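Local coordinates for putative regulatory protein (Streptomyces coelicolor A3, PDB 2PZ9) that probably binds DNA through an N-terminal helix-turn-helix as a TetR-family transcriptional regulator, at the interface of chains A and B. Sequence-based numbering; all coordinates share one arbitrary frame. Chains: chain A/B, Putative regulatory protein.

Contact 1: the interface of chains A and B. Residues chain A 125, 139, 143, 174, 177; chain B 181-184.
A:Arg125 and B:Glu184 form a salt bridge across the interface, with the guanidinium NH1 3.1 Å from the carboxylate OE2. The guanidinium and carboxylate planes stand 89° apart. The pairing is therefore one of charge at a single corner, not a flat two-pronged fork. The same NH1 lies 2.7 Å from the backbone O of B:Gly181, but its N-H is not aimed at that oxygen and no hydrogen bond is made. The arginine chain is extended from CG to NE and runs over B:Pro183 at about a right angle. Its CD packs on the ring CG of the proline at 3.7 Å.

Beside this pair, A:Gln174 and B:Gln182 lie alongside each other, running in opposite senses. The amide NE2 of A:Gln174 donates to OE1 of B:Gln182 over 3.3 Å. The bond is bent, 142° at the hydrogen, and the two amide planes are turned steeply against each other. The CG atoms of the two glutamines also touch, at 3.8 Å.

Within chain B, B:Gln182 also positions the carboxylate. Its NE2 donates to OE1 of B:Glu184 over 2.7 Å, on the syn side of that oxygen and tilted out of the carboxylate plane. B:Gln182 thus links the neutral amide contact to the charged one. B:Glu184 has CG between its backbone N and carbonyl carbon (chi1 72°), and its chain bends at chi2, which folds the carboxylate back towards B:Gln182. The methylene CG is flanked by CD2 of A:Leu139 and CD1 of A:Ile143, each 4.1 Å away.

The chain B residues lie where helix 178-181 gives way to helix 183-192. Chain A meets them with helices 115-127, 139-155 and 165-176, in the part of this TetR-family regulator assigned to the TetR-like C-terminal domain. This patch, with its symmetry twin, is part of what is probably the dimer interface.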
ATOM      1  N   ARG A 125       7.860   5.222  -4.879  1.00 66.68           N
ATOM      2  CA  ARG A 125       7.342   4.209  -5.807  1.00 67.83           C
ATOM      3  C   ARG A 125       6.620   4.876  -6.967  1.00 68.18           C
ATOM      4  O   ARG A 125       6.895   4.586  -8.132  1.00 68.47           O
ATOM      5  CB  ARG A 125       6.425   3.223  -5.103  1.00 68.04           C
ATOM      6  CG  ARG A 125       7.025   2.705  -3.826  1.00 69.66           C
ATOM      7  CD  ARG A 125       6.413   1.423  -3.407  1.00 72.86           C
ATOM      8  NE  ARG A 125       6.563   1.258  -1.965  1.00 77.17           N
ATOM      9  CZ  ARG A 125       6.372   0.118  -1.302  1.00 77.66           C
ATOM     10  NH1 ARG A 125       6.034  -0.995  -1.945  1.00 78.14           N
ATOM     11  NH2 ARG A 125       6.540   0.095   0.015  1.00 77.93           N
ATOM     12  N   LEU A 139      18.366  -3.471  -2.472  1.00 77.47           N
ATOM     13  CA  LEU A 139      17.221  -4.012  -1.725  1.00 76.90           C
ATOM     14  C   LEU A 139      16.912  -5.412  -2.258  1.00 76.41           C
ATOM     15  O   LEU A 139      16.783  -6.372  -1.487  1.00 76.41           O
ATOM     16  CB  LEU A 139      16.001  -3.097  -1.828  1.00 76.89           C
ATOM     17  CG  LEU A 139      14.711  -3.535  -1.109  1.00 77.15           C
ATOM     18  CD1 LEU A 139      14.900  -3.772   0.388  1.00 75.81           C
ATOM     19  CD2 LEU A 139      13.586  -2.529  -1.343  1.00 77.08           C
ATOM     20  N   ILE A 143      16.113  -9.210  -0.481  1.00 64.83           N
ATOM     21  CA  ILE A 143      14.977 -10.002  -0.978  1.00 63.59           C
ATOM     22  C   ILE A 143      15.419 -11.367  -1.531  1.00 63.11           C
ATOM     23  O   ILE A 143      14.945 -12.405  -1.077  1.00 62.72           O
ATOM     24  CB  ILE A 143      14.182  -9.240  -2.074  1.00 63.74           C
ATOM     25  CG1 ILE A 143      13.446  -8.040  -1.482  1.00 63.11           C
ATOM     26  CG2 ILE A 143      13.203 -10.172  -2.826  1.00 63.25           C
ATOM     27  CD1 ILE A 143      13.235  -6.947  -2.483  1.00 64.05           C
ATOM     28  N   GLN A 174       2.920  -7.134   2.900  1.00 59.11           N
ATOM     29  CA  GLN A 174       1.671  -6.402   2.682  1.00 60.11           C
ATOM     30  C   GLN A 174       0.897  -6.260   3.962  1.00 61.40           C
ATOM     31  O   GLN A 174       0.718  -5.151   4.429  1.00 61.38           O
ATOM     32  CB  GLN A 174       0.769  -7.089   1.674  1.00 58.82           C
ATOM     33  CG  GLN A 174       0.824  -6.481   0.354  1.00 58.27           C
ATOM     34  CD  GLN A 174       0.390  -5.026   0.305  1.00 55.90           C
ATOM     35  OE1 GLN A 174      -0.762  -4.698   0.549  1.00 55.67           O
ATOM     36  NE2 GLN A 174       1.311  -4.157  -0.077  1.00 54.98           N
HETATM   37  N   MSE A 177       1.822  -3.800   6.595  1.00 72.62           N
HETATM   38  CA  MSE A 177       1.610  -2.380   6.415  1.00 76.67           C
HETATM   39  C   MSE A 177       0.164  -2.064   6.167  1.00 72.84           C
HETATM   40  O   MSE A 177      -0.183  -1.051   5.579  1.00 72.52           O
HETATM   41  CB  MSE A 177       2.496  -1.848   5.337  1.00 76.25           C
HETATM   42  CG  MSE A 177       3.950  -1.877   5.737  1.00 80.48           C
HETATM   43 SE   MSE A 177       4.706  -2.224   3.984  1.00 92.30          SE
HETATM   44  CE  MSE A 177       6.639  -3.248   4.307  1.00 83.38           C
TER
ATOM     45  N   GLY B 181       0.791  -3.168  -4.095  1.00 66.76           N
ATOM     46  CA  GLY B 181       1.531  -2.602  -2.958  1.00 66.75           C
ATOM     47  C   GLY B 181       2.986  -3.034  -2.747  1.00 67.11           C
ATOM     48  O   GLY B 181       3.695  -2.404  -1.961  1.00 67.61           O
ATOM     49  N   GLN B 182       3.440  -4.104  -3.412  1.00 66.94           N
ATOM     50  CA  GLN B 182       4.841  -4.591  -3.287  1.00 66.20           C
ATOM     51  C   GLN B 182       5.534  -4.686  -4.659  1.00 65.85           C
ATOM     52  O   GLN B 182       5.810  -5.796  -5.121  1.00 65.85           O
ATOM     53  CB  GLN B 182       4.890  -5.988  -2.630  1.00 66.37           C
ATOM     54  CG  GLN B 182       4.200  -6.133  -1.271  1.00 65.39           C
ATOM     55  CD  GLN B 182       4.947  -5.434  -0.136  1.00 65.31           C
ATOM     56  OE1 GLN B 182       4.329  -5.023   0.838  1.00 65.10           O
ATOM     57  NE2 GLN B 182       6.273  -5.302  -0.254  1.00 63.71           N
ATOM     58  N   PRO B 183       5.814  -3.537  -5.317  1.00 65.43           N
ATOM     59  CA  PRO B 183       6.363  -3.593  -6.689  1.00 64.97           C
ATOM     60  C   PRO B 183       7.792  -4.111  -6.735  1.00 64.36           C
ATOM     61  O   PRO B 183       8.183  -4.759  -7.719  1.00 64.21           O
ATOM     62  CB  PRO B 183       6.326  -2.131  -7.157  1.00 64.74           C
ATOM     63  CG  PRO B 183       6.348  -1.337  -5.911  1.00 65.11           C
ATOM     64  CD  PRO B 183       5.655  -2.146  -4.848  1.00 65.36           C
ATOM     65  N   GLU B 184       8.560  -3.821  -5.682  1.00 63.78           N
ATOM     66  CA  GLU B 184       9.948  -4.273  -5.602  1.00 63.47           C
ATOM     67  C   GLU B 184      10.030  -5.816  -5.632  1.00 63.73           C
ATOM     68  O   GLU B 184      10.655  -6.361  -6.526  1.00 63.71           O
ATOM     69  CB  GLU B 184      10.669  -3.672  -4.379  0.50 63.44           C
ATOM     70  CG  GLU B 184      10.253  -4.216  -2.988  0.50 62.91           C
ATOM     71  CD  GLU B 184       8.763  -4.089  -2.688  0.50 61.40           C
ATOM     72  OE1 GLU B 184       8.164  -5.092  -2.237  0.50 60.01           O
ATOM     73  OE2 GLU B 184       8.194  -2.997  -2.907  0.50 61.08           O
TER

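Contact 2: the interface of chains A and B. Residues chain A 192-195, 201; chain B 164, 166.
B:Asp164 turns its CG anti to the backbone N (chi1 -158°), bringing the carboxylate against the backbone of A:Val194. A:Val194 sets CG2 beside its own backbone N, with CG1 anti to it (chi1 -175°), placing a methyl next to the same carboxylate. The contact belongs to the C-terminal region of a TetR-family regulator.

The backbone N of A:Val194 donates to OD2 of B:Asp164 over 2.9 Å. OD2 accepts it through its syn lone pair, on the side of the other oxygen. The angle at the hydrogen is 154°. The valine and aspartate side chains cross obliquely, with CG2 of A:Val194 4.1 Å from the carboxylate carbon CG.

The other oxygen works within chain B. OD1 of B:Asp164 accepts from the backbone N of B:Val166 over 3.0 Å, through its anti lone pair. This is an N-cap of helix 165-176. The start of that helix may also favour the negative charge. An alanine at B:Asp164 would probably leave the backbone N-H of A:Val194 and that of B:Val166 without these acceptors.

B:Val166 adds an apolar contact, its CG2 lying 4.0 Å from CB of A:Gln192. On the chain A side, NH1 of A:Arg201 donates to the backbone O of A:Asp195 over 2.9 Å. This ties the segment after helix 183-192 to helix 198-212. NH2 of the arginine stays 4.6 Å from OD2 of B:Asp164, so any attraction between them acts at a distance.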
ATOM      1  N   GLN A 192     -15.002   2.638  15.863  1.00 72.46           N
ATOM      2  CA  GLN A 192     -15.659   1.439  15.357  1.00 71.45           C
ATOM      3  C   GLN A 192     -14.974   0.155  15.877  1.00 70.52           C
ATOM      4  O   GLN A 192     -15.462  -0.956  15.636  1.00 70.82           O
ATOM      5  CB  GLN A 192     -15.696   1.444  13.821  1.00 71.56           C
ATOM      6  CG  GLN A 192     -16.951   2.087  13.212  1.00 72.55           C
ATOM      7  CD  GLN A 192     -18.031   1.076  12.762  1.00 73.25           C
ATOM      8  OE1 GLN A 192     -18.298   0.068  13.416  1.00 72.87           O
ATOM      9  NE2 GLN A 192     -18.663   1.369  11.637  1.00 74.87           N
ATOM     10  N   ALA A 193     -13.841   0.297  16.568  1.00 69.01           N
ATOM     11  CA  ALA A 193     -13.107  -0.863  17.079  1.00 67.25           C
ATOM     12  C   ALA A 193     -13.541  -1.156  18.494  1.00 66.32           C
ATOM     13  O   ALA A 193     -13.693  -0.229  19.286  1.00 66.39           O
ATOM     14  CB  ALA A 193     -11.624  -0.621  17.027  1.00 66.85           C
ATOM     15  N   VAL A 194     -13.743  -2.436  18.814  1.00 65.11           N
ATOM     16  CA  VAL A 194     -14.058  -2.846  20.185  1.00 63.96           C
ATOM     17  C   VAL A 194     -12.933  -2.430  21.136  1.00 63.61           C
ATOM     18  O   VAL A 194     -13.200  -1.877  22.183  1.00 63.76           O
ATOM     19  CB  VAL A 194     -14.286  -4.356  20.315  1.00 63.81           C
ATOM     20  CG1 VAL A 194     -14.732  -4.706  21.719  1.00 62.96           C
ATOM     21  CG2 VAL A 194     -15.307  -4.823  19.317  1.00 64.19           C
ATOM     22  N   ASP A 195     -11.682  -2.696  20.761  1.00 63.02           N
ATOM     23  CA  ASP A 195     -10.520  -2.301  21.550  1.00 61.94           C
ATOM     24  C   ASP A 195      -9.642  -1.400  20.676  1.00 61.12           C
ATOM     25  O   ASP A 195      -8.890  -1.892  19.834  1.00 60.96           O
ATOM     26  CB  ASP A 195      -9.773  -3.561  22.002  1.00 62.12           C
ATOM     27  CG  ASP A 195      -8.482  -3.266  22.769  1.00 63.90           C
ATOM     28  OD1 ASP A 195      -7.937  -2.137  22.705  1.00 65.77           O
ATOM     29  OD2 ASP A 195      -7.995  -4.201  23.443  1.00 65.96           O
ATOM     30  N   ARG A 201      -4.624  -3.985  17.127  1.00 51.23           N
ATOM     31  CA  ARG A 201      -4.365  -4.092  15.678  1.00 50.95           C
ATOM     32  C   ARG A 201      -3.228  -5.082  15.467  1.00 50.74           C
ATOM     33  O   ARG A 201      -3.262  -5.907  14.547  1.00 50.84           O
ATOM     34  CB  ARG A 201      -3.979  -2.745  15.021  1.00 50.66           C
ATOM     35  CG  ARG A 201      -4.872  -1.508  15.323  1.00 50.91           C
ATOM     36  CD  ARG A 201      -6.304  -1.570  14.750  1.00 49.89           C
ATOM     37  NE  ARG A 201      -7.051  -2.732  15.253  1.00 53.09           N
ATOM     38  CZ  ARG A 201      -7.793  -2.754  16.369  1.00 53.14           C
ATOM     39  NH1 ARG A 201      -7.909  -1.655  17.123  1.00 52.48           N
ATOM     40  NH2 ARG A 201      -8.418  -3.880  16.732  1.00 51.23           N
TER
ATOM     41  N   ASP B 164     -12.128  -8.776  15.341  1.00 56.11           N
ATOM     42  CA  ASP B 164     -12.814  -7.522  15.169  1.00 55.83           C
ATOM     43  C   ASP B 164     -13.065  -7.307  13.681  1.00 55.38           C
ATOM     44  O   ASP B 164     -12.144  -7.328  12.873  1.00 54.41           O
ATOM     45  CB  ASP B 164     -12.027  -6.358  15.738  1.00 56.27           C
ATOM     46  CG  ASP B 164     -12.899  -5.162  16.045  1.00 56.73           C
ATOM     47  OD1 ASP B 164     -13.577  -4.623  15.132  1.00 56.36           O
ATOM     48  OD2 ASP B 164     -12.888  -4.766  17.225  1.00 59.81           O
ATOM     49  N   VAL B 166     -13.457  -4.699  12.095  1.00 54.57           N
ATOM     50  CA  VAL B 166     -12.506  -3.665  11.712  1.00 54.16           C
ATOM     51  C   VAL B 166     -11.199  -4.282  11.195  1.00 54.04           C
ATOM     52  O   VAL B 166     -10.713  -3.912  10.126  1.00 53.79           O
ATOM     53  CB  VAL B 166     -12.273  -2.665  12.896  1.00 54.11           C
ATOM     54  CG1 VAL B 166     -11.142  -1.714  12.623  1.00 53.49           C
ATOM     55  CG2 VAL B 166     -13.525  -1.858  13.143  1.00 54.04           C
TER

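The C-alpha centres of contact 1 and contact 2 are about 27 Å apart. No residue is shared, but two helices recur with the chains exchanged. Helix 183-192 begins in contact 1 on chain B and ends in contact 2 on chain A. Helix 165-176 brings its later part to contact 1 from chain A and its start to contact 2 from chain B. The two-fold symmetry gives each contact a twin. Both ends of these helices are therefore used in pairing the copies, which fits the dimers usual for TetR regulators and may bear on how the predicted DNA-binding motifs are spaced.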